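Local coordinates for protein KLLA0B12012p (Kluyveromyces lactis, PDB 6Y3P) that interacts, as the yeast Pby1 protein, with the mRNA decapping enzyme Dcp2, and through this C-terminal ATP-grasp domain probably binds ATP, at residues 286-290 with 291-295; 358-361 with 362-366; 162-165 with 166-170. All blocks are in the same frame, centred on the assembly; numbering follows the deposited sequence.

Interaction 1 of 3, residues 286-290 with 291-295. With SO4 (sulfate ion), chain D; SO4 (sulfate ion), chain C.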
ATOM      1  N   LYS A 286     -22.888  -3.436   3.424  1.00 40.66           N
ATOM      2  CA  LYS A 286     -23.730  -4.616   3.567  1.00 40.13           C
ATOM      3  C   LYS A 286     -24.171  -5.210   2.241  1.00 45.31           C
ATOM      4  O   LYS A 286     -24.606  -6.361   2.219  1.00 44.88           O
ATOM      5  CB  LYS A 286     -24.917  -4.370   4.510  1.00 41.59           C
ATOM      6  CG  LYS A 286     -24.527  -3.887   5.916  1.00 48.70           C
ATOM      7  CD  LYS A 286     -23.497  -4.761   6.637  1.00 49.40           C
ATOM      8  CE  LYS A 286     -23.149  -4.195   7.995  1.00 45.60           C
ATOM      9  NZ  LYS A 286     -21.898  -4.791   8.541  1.00 50.16           N
ATOM     10  N   ASP A 287     -23.996  -4.474   1.123  1.00 42.57           N
ATOM     11  CA  ASP A 287     -24.295  -5.003  -0.211  1.00 40.28           C
ATOM     12  C   ASP A 287     -23.234  -6.023  -0.651  1.00 43.51           C
ATOM     13  O   ASP A 287     -23.444  -6.783  -1.612  1.00 43.46           O
ATOM     14  CB  ASP A 287     -24.538  -3.890  -1.218  1.00 40.90           C
ATOM     15  CG  ASP A 287     -25.911  -3.258  -1.073  1.00 42.81           C
ATOM     16  OD1 ASP A 287     -26.820  -3.904  -0.465  1.00 38.77           O
ATOM     17  OD2 ASP A 287     -26.122  -2.190  -1.654  1.00 55.94           O
ATOM     18  N   ILE A 288     -22.155  -6.139   0.146  1.00 39.14           N
ATOM     19  CA  ILE A 288     -21.159  -7.197  -0.033  1.00 37.77           C
ATOM     20  C   ILE A 288     -21.629  -8.287   0.935  1.00 40.21           C
ATOM     21  O   ILE A 288     -21.625  -8.024   2.131  1.00 40.38           O
ATOM     22  CB  ILE A 288     -19.679  -6.758   0.256  1.00 39.43           C
ATOM     23  CG1 ILE A 288     -19.278  -5.530  -0.591  1.00 37.68           C
ATOM     24  CG2 ILE A 288     -18.710  -7.939  -0.007  1.00 38.44           C
ATOM     25  CD1 ILE A 288     -17.972  -4.859  -0.139  1.00 38.43           C
ATOM     26  N   PRO A 289     -22.070  -9.487   0.485  1.00 37.08           N
ATOM     27  CA  PRO A 289     -22.448 -10.537   1.472  1.00 37.70           C
ATOM     28  C   PRO A 289     -21.317 -10.799   2.479  1.00 41.79           C
ATOM     29  O   PRO A 289     -20.167 -10.750   2.089  1.00 42.31           O
ATOM     30  CB  PRO A 289     -22.779 -11.766   0.599  1.00 39.23           C
ATOM     31  CG  PRO A 289     -22.965 -11.229  -0.827  1.00 41.81           C
ATOM     32  CD  PRO A 289     -22.128  -9.992  -0.910  1.00 37.61           C
ATOM     33  N   SER A 290     -21.624 -11.030   3.764  1.00 41.05           N
ATOM     34  CA  SER A 290     -20.600 -11.241   4.797  1.00 42.79           C
ATOM     35  C   SER A 290     -19.535 -12.296   4.456  1.00 49.49           C
ATOM     36  O   SER A 290     -18.366 -12.049   4.743  1.00 52.45           O
ATOM     37  CB  SER A 290     -21.211 -11.527   6.168  1.00 45.97           C
ATOM     38  OG  SER A 290     -22.047 -12.666   6.111  1.00 57.25           O
ATOM     39  N   HIS A 291     -19.895 -13.410   3.818  1.00 46.40           N
ATOM     40  CA  HIS A 291     -18.914 -14.431   3.445  1.00 47.25           C
ATOM     41  C   HIS A 291     -17.961 -13.908   2.363  1.00 49.18           C
ATOM     42  O   HIS A 291     -16.818 -14.350   2.305  1.00 49.41           O
ATOM     43  CB  HIS A 291     -19.585 -15.748   3.035  1.00 49.70           C
ATOM     44  CG  HIS A 291     -20.235 -15.698   1.688  1.00 54.34           C
ATOM     45  ND1 HIS A 291     -21.567 -15.327   1.534  1.00 57.32           N
ATOM     46  CD2 HIS A 291     -19.718 -15.972   0.471  1.00 56.41           C
ATOM     47  CE1 HIS A 291     -21.807 -15.385   0.234  1.00 56.36           C
ATOM     48  NE2 HIS A 291     -20.722 -15.748  -0.443  1.00 56.30           N
ATOM     49  N   ARG A 292     -18.429 -12.965   1.514  1.00 43.35           N
ATOM     50  CA  ARG A 292     -17.593 -12.339   0.500  1.00 41.51           C
ATOM     51  C   ARG A 292     -16.654 -11.343   1.172  1.00 43.71           C
ATOM     52  O   ARG A 292     -15.489 -11.283   0.813  1.00 41.80           O
ATOM     53  CB  ARG A 292     -18.430 -11.666  -0.585  1.00 41.22           C
ATOM     54  CG  ARG A 292     -19.204 -12.634  -1.465  1.00 42.09           C
ATOM     55  CD  ARG A 292     -18.353 -13.739  -2.073  1.00 42.48           C
ATOM     56  NE  ARG A 292     -18.946 -14.156  -3.339  1.00 40.74           N
ATOM     57  CZ  ARG A 292     -18.297 -14.752  -4.329  1.00 44.54           C
ATOM     58  NH1 ARG A 292     -17.018 -15.062  -4.198  1.00 37.26           N
ATOM     59  NH2 ARG A 292     -18.917 -15.018  -5.469  1.00 41.16           N
ATOM     60  N   ARG A 293     -17.137 -10.627   2.199  1.00 41.65           N
ATOM     61  CA  ARG A 293     -16.290  -9.723   2.986  1.00 42.53           C
ATOM     62  C   ARG A 293     -15.161 -10.514   3.681  1.00 49.44           C
ATOM     63  O   ARG A 293     -14.021 -10.059   3.684  1.00 49.66           O
ATOM     64  CB  ARG A 293     -17.127  -8.952   4.022  1.00 42.56           C
ATOM     65  CG  ARG A 293     -17.724  -7.684   3.446  1.00 42.17           C
ATOM     66  CD  ARG A 293     -18.495  -6.913   4.470  1.00 44.43           C
ATOM     67  NE  ARG A 293     -19.904  -7.270   4.354  1.00 49.70           N
ATOM     68  CZ  ARG A 293     -20.650  -7.723   5.345  1.00 47.36           C
ATOM     69  NH1 ARG A 293     -20.142  -7.848   6.563  1.00 36.26           N
ATOM     70  NH2 ARG A 293     -21.901  -8.065   5.129  1.00 42.26           N
ATOM     71  N   GLU A 294     -15.474 -11.729   4.194  1.00 48.12           N
ATOM     72  CA  GLU A 294     -14.509 -12.601   4.863  1.00 48.45           C
ATOM     73  C   GLU A 294     -13.462 -13.176   3.905  1.00 51.42           C
ATOM     74  O   GLU A 294     -12.286 -13.234   4.265  1.00 53.01           O
ATOM     75  CB  GLU A 294     -15.217 -13.703   5.666  1.00 50.36           C
ATOM     76  CG  GLU A 294     -14.464 -14.108   6.931  1.00 70.39           C
ATOM     77  CD  GLU A 294     -13.894 -13.006   7.819  1.00 92.39           C
ATOM     78  OE1 GLU A 294     -14.684 -12.194   8.362  1.00 72.49           O
ATOM     79  OE2 GLU A 294     -12.651 -12.974   7.994  1.00 80.41           O
ATOM     80  N   GLU A 295     -13.878 -13.527   2.680  1.00 46.15           N
ATOM     81  CA  GLU A 295     -13.024 -14.038   1.607  1.00 45.73           C
ATOM     82  C   GLU A 295     -12.065 -12.922   1.160  1.00 50.51           C
ATOM     83  O   GLU A 295     -10.900 -13.203   0.854  1.00 52.27           O
ATOM     84  CB  GLU A 295     -13.884 -14.481   0.416  1.00 47.28           C
ATOM     85  CG  GLU A 295     -14.435 -15.893   0.503  1.00 59.67           C
ATOM     86  CD  GLU A 295     -15.563 -16.238  -0.460  1.00 80.15           C
ATOM     87  OE1 GLU A 295     -15.688 -15.565  -1.510  1.00 60.13           O
ATOM     88  OE2 GLU A 295     -16.315 -17.198  -0.166  1.00 77.30           O
TER
HETATM   89  S   SO4 D 803     -23.306  -8.429   9.040  1.00102.91           S
HETATM   90  O1  SO4 D 803     -23.918  -9.177   7.939  1.00104.57           O
HETATM   91  O2  SO4 D 803     -23.270  -9.266  10.244  1.00102.23           O
HETATM   92  O3  SO4 D 803     -21.940  -8.065   8.668  1.00102.96           O
HETATM   93  O4  SO4 D 803     -24.092  -7.214   9.299  1.00102.15           O
HETATM   94  S   SO4 C 802     -25.510 -11.926   4.283  0.50 52.55           S
HETATM   95  O1  SO4 C 802     -26.162 -12.662   3.207  0.50 51.61           O
HETATM   96  O2  SO4 C 802     -26.343 -11.934   5.493  0.50 54.40           O
HETATM   97  O3  SO4 C 802     -25.270 -10.553   3.880  0.50 52.79           O
HETATM   98  O4  SO4 C 802     -24.254 -12.566   4.571  0.50 56.11           O
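Arg293 reaches back from the first turn of helix 290-313 and takes the carbonyl oxygen of Ile288 side-on with two nitrogens. Its NE lies 2.9 Å and its NH2 3.0 Å from Ile288 O, which sits close to the guanidinium plane; NH2 stands nearly in line with the carbonyl bond. A bend at the third torsion (chi3 -96°) turns the guanidinium back toward the loop, with CA of Ser290 against one face and CD of Lys286 over the other, 4.0 Å from NH2 of Arg293. In the backbone, Pro289, the N-cap residue, offers its carbonyl oxygen to the amide of Arg293 at 3.0 Å.

Two sulfate ions, probably from the crystallisation liquor, sit beside this turn. NH1 of Arg293 bonds O3 of the chain D sulfate at 2.8 Å, as NZ of Lys286 also does less closely; NH1 also makes a salt bridge with the carboxylate of Asp283, whose backbone oxygen accepts NZ of Lys286. Ser290 holds the chain C sulfate through OG, 2.7 Å from its O4, and through its amide N. Apolar contact is modest, CG2 of Ile288 lying 3.6 Å from CG of Arg293. A leucine in place of Arg293 would probably leave Ile288 O without either side-chain donor and Asp283 without its ionic mate. This is a helix N-terminus, where the first residue's amide and hydroxyl bind an anion, as helix starts often do.

Interaction 2 of 3, residues 358-361 with 362-366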
ATOM      1  N   ASP A 358     -17.297   7.463  13.628  1.00 70.92           N
ATOM      2  CA  ASP A 358     -17.092   6.057  13.267  1.00 69.52           C
ATOM      3  C   ASP A 358     -15.666   5.812  12.736  1.00 69.35           C
ATOM      4  O   ASP A 358     -15.066   4.787  13.076  1.00 68.72           O
ATOM      5  CB  ASP A 358     -18.162   5.577  12.254  1.00 71.03           C
ATOM      6  CG  ASP A 358     -19.543   5.264  12.837  1.00 85.86           C
ATOM      7  OD1 ASP A 358     -19.937   5.914  13.838  1.00 87.25           O
ATOM      8  OD2 ASP A 358     -20.254   4.414  12.252  1.00 92.37           O
ATOM      9  N   LEU A 359     -15.129   6.762  11.928  1.00 62.13           N
ATOM     10  CA  LEU A 359     -13.786   6.655  11.369  1.00 59.58           C
ATOM     11  C   LEU A 359     -12.720   7.011  12.400  1.00 62.52           C
ATOM     12  O   LEU A 359     -11.635   6.441  12.350  1.00 62.54           O
ATOM     13  CB  LEU A 359     -13.622   7.432  10.049  1.00 58.89           C
ATOM     14  CG  LEU A 359     -14.174   6.805   8.724  1.00 62.44           C
ATOM     15  CD1 LEU A 359     -13.822   5.325   8.577  1.00 61.28           C
ATOM     16  CD2 LEU A 359     -15.675   7.009   8.573  1.00 67.67           C
ATOM     17  N   LYS A 360     -13.046   7.888  13.376  1.00 58.17           N
ATOM     18  CA  LYS A 360     -12.152   8.243  14.477  1.00 57.67           C
ATOM     19  C   LYS A 360     -11.986   7.050  15.412  1.00 59.76           C
ATOM     20  O   LYS A 360     -10.884   6.832  15.913  1.00 61.03           O
ATOM     21  CB  LYS A 360     -12.686   9.461  15.255  1.00 62.05           C
ATOM     22  CG  LYS A 360     -11.677  10.066  16.248  1.00 80.10           C
ATOM     23  CD  LYS A 360     -12.018   9.750  17.700  1.00 90.97           C
ATOM     24  CE  LYS A 360     -12.648  10.914  18.428  1.00 98.63           C
ATOM     25  NZ  LYS A 360     -11.623  11.860  18.939  1.00102.74           N
ATOM     26  N   ASN A 361     -13.080   6.292  15.647  1.00 54.30           N
ATOM     27  CA  ASN A 361     -13.139   5.080  16.467  1.00 54.15           C
ATOM     28  C   ASN A 361     -12.204   4.040  15.834  1.00 55.18           C
ATOM     29  O   ASN A 361     -11.410   3.398  16.534  1.00 55.18           O
ATOM     30  CB  ASN A 361     -14.580   4.542  16.496  1.00 60.30           C
ATOM     31  CG  ASN A 361     -14.816   3.340  17.399  1.00 90.00           C
ATOM     32  OD1 ASN A 361     -14.375   2.214  17.133  1.00 78.61           O
ATOM     33  ND2 ASN A 361     -15.605   3.530  18.442  1.00 87.46           N
ATOM     34  N   LEU A 362     -12.277   3.924  14.502  1.00 48.99           N
ATOM     35  CA  LEU A 362     -11.452   3.017  13.717  1.00 48.05           C
ATOM     36  C   LEU A 362      -9.951   3.305  13.928  1.00 50.97           C
ATOM     37  O   LEU A 362      -9.185   2.364  14.128  1.00 49.00           O
ATOM     38  CB  LEU A 362     -11.848   3.109  12.223  1.00 47.09           C
ATOM     39  CG  LEU A 362     -11.213   2.089  11.286  1.00 50.21           C
ATOM     40  CD1 LEU A 362     -12.151   1.711  10.165  1.00 48.11           C
ATOM     41  CD2 LEU A 362      -9.867   2.585  10.743  1.00 52.34           C
ATOM     42  N   ILE A 363      -9.552   4.601  13.899  1.00 47.78           N
ATOM     43  CA  ILE A 363      -8.158   5.032  14.039  1.00 47.52           C
ATOM     44  C   ILE A 363      -7.699   4.905  15.510  1.00 52.62           C
ATOM     45  O   ILE A 363      -6.539   4.537  15.744  1.00 50.16           O
ATOM     46  CB  ILE A 363      -7.951   6.441  13.390  1.00 50.27           C
ATOM     47  CG1 ILE A 363      -8.079   6.381  11.850  1.00 49.70           C
ATOM     48  CG2 ILE A 363      -6.664   7.157  13.811  1.00 51.04           C
ATOM     49  CD1 ILE A 363      -6.998   5.547  11.087  1.00 52.62           C
ATOM     50  N   ASP A 364      -8.627   5.142  16.490  1.00 50.13           N
ATOM     51  CA  ASP A 364      -8.355   5.006  17.934  1.00 49.99           C
ATOM     52  C   ASP A 364      -8.003   3.564  18.299  1.00 53.85           C
ATOM     53  O   ASP A 364      -7.097   3.332  19.090  1.00 55.85           O
ATOM     54  CB  ASP A 364      -9.576   5.434  18.754  1.00 52.54           C
ATOM     55  CG  ASP A 364      -9.756   6.921  18.955  1.00 63.58           C
ATOM     56  OD1 ASP A 364      -8.936   7.698  18.418  1.00 63.04           O
ATOM     57  OD2 ASP A 364     -10.715   7.310  19.666  1.00 74.41           O
ATOM     58  N   GLU A 365      -8.716   2.603  17.718  1.00 49.05           N
ATOM     59  CA  GLU A 365      -8.512   1.185  17.968  1.00 48.61           C
ATOM     60  C   GLU A 365      -7.238   0.714  17.277  1.00 52.42           C
ATOM     61  O   GLU A 365      -6.587  -0.206  17.770  1.00 53.60           O
ATOM     62  CB  GLU A 365      -9.735   0.392  17.479  1.00 49.69           C
ATOM     63  CG  GLU A 365      -9.644  -1.092  17.785  1.00 61.75           C
ATOM     64  CD  GLU A 365     -10.720  -1.981  17.203  1.00 72.06           C
ATOM     65  OE1 GLU A 365     -11.871  -1.510  17.051  1.00 59.82           O
ATOM     66  OE2 GLU A 365     -10.420  -3.169  16.951  1.00 69.92           O
ATOM     67  N   LEU A 366      -6.873   1.355  16.146  1.00 47.14           N
ATOM     68  CA  LEU A 366      -5.662   1.010  15.420  1.00 45.67           C
ATOM     69  C   LEU A 366      -4.433   1.315  16.273  1.00 50.97           C
ATOM     70  O   LEU A 366      -3.592   0.425  16.453  1.00 51.31           O
ATOM     71  CB  LEU A 366      -5.589   1.733  14.051  1.00 44.17           C
ATOM     72  CG  LEU A 366      -4.197   1.855  13.360  1.00 46.99           C
ATOM     73  CD1 LEU A 366      -3.619   0.503  12.963  1.00 45.14           C
ATOM     74  CD2 LEU A 366      -4.262   2.775  12.173  1.00 51.25           C
TER
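The carbonyl oxygen of Lys360 accepts the amide of Asp364 at 2.9 Å, the shortest of the four backbone bonds that join residues 358-361 to 362-366. The side chain of Asp364 folds back over the same turn: with CG anti to its own carbonyl carbon (chi1 -81°), the carboxylate lies against Lys360, and OD2 comes within 3.4 Å of the methylene CD of that residue. The two side chains run obliquely past each other, and their charged ends do not pair, NZ of Lys360 remaining 4.7 Å from OD2 of Asp364. Each charge finds its mate outside the turn, Asp364 OD1 in a salt bridge with Arg26 of helix 21-31 and Lys360 NZ in one with a bound sulfate.

The four backbone bonds follow the i to i+4 pattern of an alpha helix, here the beginning of helix 357-375, which packs on strands 215-224 and 228-239 of the six-stranded antiparallel sheet. Asn361 and Glu365 stand one turn apart, linked by the bond from Glu365 N to Asn361 O at 3.0 Å. Their side-chain oxygens, Asn361 OD1 and Glu365 OE1, both engage NH1 of Arg234 on strand 228-239, so one guanidinium nitrogen bridges successive turns.

On the apolar side, CB of Leu362 rests 3.3 Å from the carbonyl oxygen of Leu359, while the methyls CD1 of Leu359 and CD1 of Leu362 meet more loosely at 4.3 Å. Ile363 brings CG1 to 3.6 Å from Leu359 O, and its side chain runs on, away from the turn, to pack on Tyr19 and Tyr220.

Interaction 3 of 3, residues 162-165 with 166-170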
ATOM      1  N   GLN A 162      -3.144  -3.283 -30.723  1.00 49.01           N
ATOM      2  CA  GLN A 162      -3.950  -2.222 -30.133  1.00 47.64           C
ATOM      3  C   GLN A 162      -3.023  -1.108 -29.581  1.00 50.39           C
ATOM      4  O   GLN A 162      -3.210   0.066 -29.902  1.00 49.81           O
ATOM      5  CB  GLN A 162      -4.884  -2.792 -29.063  1.00 47.61           C
ATOM      6  CG  GLN A 162      -6.139  -3.411 -29.643  1.00 41.72           C
ATOM      7  CD  GLN A 162      -6.803  -4.414 -28.726  1.00 53.98           C
ATOM      8  OE1 GLN A 162      -6.372  -4.680 -27.591  1.00 48.02           O
ATOM      9  NE2 GLN A 162      -7.865  -5.028 -29.217  1.00 43.18           N
ATOM     10  N   LEU A 163      -1.963  -1.497 -28.858  1.00 46.91           N
ATOM     11  CA  LEU A 163      -0.943  -0.571 -28.357  1.00 46.31           C
ATOM     12  C   LEU A 163      -0.243   0.147 -29.512  1.00 51.75           C
ATOM     13  O   LEU A 163      -0.024   1.353 -29.433  1.00 52.59           O
ATOM     14  CB  LEU A 163       0.073  -1.316 -27.489  1.00 45.21           C
ATOM     15  CG  LEU A 163       1.072  -0.472 -26.708  1.00 48.09           C
ATOM     16  CD1 LEU A 163       0.371   0.554 -25.779  1.00 46.02           C
ATOM     17  CD2 LEU A 163       2.003  -1.359 -25.920  1.00 47.61           C
ATOM     18  N   GLN A 164       0.052  -0.587 -30.594  1.00 49.51           N
ATOM     19  CA  GLN A 164       0.677  -0.074 -31.814  1.00 50.81           C
ATOM     20  C   GLN A 164      -0.202   0.995 -32.487  1.00 55.74           C
ATOM     21  O   GLN A 164       0.318   2.004 -32.942  1.00 54.45           O
ATOM     22  CB  GLN A 164       1.014  -1.239 -32.778  1.00 52.94           C
ATOM     23  CG  GLN A 164       1.705  -0.818 -34.108  1.00 60.02           C
ATOM     24  CD  GLN A 164       3.056  -0.173 -33.890  1.00 68.80           C
ATOM     25  OE1 GLN A 164       4.035  -0.817 -33.513  1.00 67.23           O
ATOM     26  NE2 GLN A 164       3.132   1.120 -34.104  1.00 56.20           N
ATOM     27  N   ALA A 165      -1.532   0.762 -32.539  1.00 54.17           N
ATOM     28  CA  ALA A 165      -2.525   1.671 -33.117  1.00 54.02           C
ATOM     29  C   ALA A 165      -2.650   2.935 -32.256  1.00 56.69           C
ATOM     30  O   ALA A 165      -2.813   4.025 -32.800  1.00 58.02           O
ATOM     31  CB  ALA A 165      -3.872   0.965 -33.223  1.00 54.28           C
ATOM     32  N   ILE A 166      -2.542   2.794 -30.919  1.00 51.38           N
ATOM     33  CA  ILE A 166      -2.591   3.928 -29.999  1.00 50.77           C
ATOM     34  C   ILE A 166      -1.404   4.864 -30.311  1.00 58.09           C
ATOM     35  O   ILE A 166      -1.617   6.060 -30.551  1.00 58.23           O
ATOM     36  CB  ILE A 166      -2.604   3.474 -28.517  1.00 52.38           C
ATOM     37  CG1 ILE A 166      -3.924   2.744 -28.151  1.00 50.88           C
ATOM     38  CG2 ILE A 166      -2.355   4.670 -27.567  1.00 53.25           C
ATOM     39  CD1 ILE A 166      -3.884   2.041 -26.795  1.00 47.39           C
ATOM     40  N   PHE A 167      -0.166   4.292 -30.359  1.00 55.14           N
ATOM     41  CA  PHE A 167       1.070   5.032 -30.651  1.00 56.29           C
ATOM     42  C   PHE A 167       1.074   5.689 -32.018  1.00 63.23           C
ATOM     43  O   PHE A 167       1.556   6.810 -32.132  1.00 65.21           O
ATOM     44  CB  PHE A 167       2.325   4.156 -30.452  1.00 58.13           C
ATOM     45  CG  PHE A 167       2.838   4.225 -29.032  1.00 57.81           C
ATOM     46  CD1 PHE A 167       3.659   5.262 -28.625  1.00 60.72           C
ATOM     47  CD2 PHE A 167       2.419   3.303 -28.079  1.00 58.09           C
ATOM     48  CE1 PHE A 167       4.073   5.360 -27.298  1.00 61.71           C
ATOM     49  CE2 PHE A 167       2.871   3.376 -26.761  1.00 59.80           C
ATOM     50  CZ  PHE A 167       3.670   4.415 -26.369  1.00 58.72           C
ATOM     51  N   ASP A 168       0.545   5.001 -33.047  1.00 60.43           N
ATOM     52  CA  ASP A 168       0.422   5.503 -34.413  1.00 62.46           C
ATOM     53  C   ASP A 168      -0.487   6.741 -34.442  1.00 68.60           C
ATOM     54  O   ASP A 168      -0.177   7.717 -35.125  1.00 69.22           O
ATOM     55  CB  ASP A 168      -0.192   4.413 -35.320  1.00 64.70           C
ATOM     56  CG  ASP A 168       0.729   3.290 -35.766  1.00 72.59           C
ATOM     57  OD1 ASP A 168       1.918   3.311 -35.398  1.00 73.20           O
ATOM     58  OD2 ASP A 168       0.252   2.380 -36.468  1.00 78.61           O
ATOM     59  N   SER A 169      -1.613   6.686 -33.689  1.00 65.63           N
ATOM     60  CA  SER A 169      -2.583   7.775 -33.594  1.00 65.90           C
ATOM     61  C   SER A 169      -2.043   8.997 -32.833  1.00 72.46           C
ATOM     62  O   SER A 169      -2.595  10.087 -32.997  1.00 74.21           O
ATOM     63  CB  SER A 169      -3.908   7.285 -33.012  1.00 66.86           C
ATOM     64  OG  SER A 169      -3.881   7.152 -31.601  1.00 70.54           O
ATOM     65  N   PHE A 170      -0.974   8.827 -32.019  1.00 68.37           N
ATOM     66  CA  PHE A 170      -0.339   9.923 -31.278  1.00 68.79           C
ATOM     67  C   PHE A 170       0.486  10.779 -32.241  1.00 77.31           C
ATOM     68  O   PHE A 170       0.514  12.002 -32.092  1.00 77.07           O
ATOM     69  CB  PHE A 170       0.561   9.396 -30.136  1.00 69.62           C
ATOM     70  CG  PHE A 170      -0.109   8.820 -28.898  1.00 69.34           C
ATOM     71  CD1 PHE A 170      -1.405   9.200 -28.539  1.00 71.75           C
ATOM     72  CD2 PHE A 170       0.569   7.930 -28.073  1.00 69.89           C
ATOM     73  CE1 PHE A 170      -2.019   8.667 -27.397  1.00 70.96           C
ATOM     74  CE2 PHE A 170      -0.041   7.402 -26.927  1.00 71.22           C
ATOM     75  CZ  PHE A 170      -1.324   7.791 -26.587  1.00 69.10           C
TER
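Gln164 NE2 gives a hydrogen bond of 2.8 Å to OD1 of Asp168, one helical turn further on. The oxygen lies close to the amide plane of Gln164 but is approached from above the carboxylate plane of Asp168, the two flat groups being turned 41° against each other. A bend at the second torsion of Gln164 (chi2 63°) curls its amide toward that carboxylate, and NE2 also donates to Ala117 O, so the bridge ties the helix to a neighbouring loop. A second short bond closes the next turn, OG of Ser169 standing 2.7 Å from Ile166 O; that hydroxyl is further bonded to Arg155.

The backbone bonds hold the turns themselves, Phe167 N to Leu163 O being the straightest at 169°. The same Leu163 oxygen lies in the plane of the Phe167 ring at its edge, 3.4 Å from CD2. Leu163 and Phe167 project side by side, CD1 of the leucine 3.9 Å from CE2 of the ring, and both pack on Leu143 and Leu120, with Phe195 meeting the Phe167 ring edge-to-face. The arrangement is that of an amphipathic helix, its apolar side laid on an antiparallel sheet.

Overall arrangement
All three interactions are local and partly buried, but only interactions 2 and 3 lie wholly on helix. Interaction 1 forms a helix start, where bound sulfates lie beside the charged groups; Ile288 and Arg293 are buried there amid more exposed neighbours. Interactions 2 and 3 pack on different antiparallel sheets, six-stranded for residues 358-366 and five-stranded for 162-170, with buried apolar side chains inward and polar ones at the surface. Asp364 and Glu365 of interaction 2 pair with arginines outside the helix, whereas interaction 3 joins two polar side chains along its own helix. Interactions 1 and 2 have centres about 21 Å apart; interactions 2 and 3, about 47 Å apart between centres, occupy opposite sides of the chain's centre.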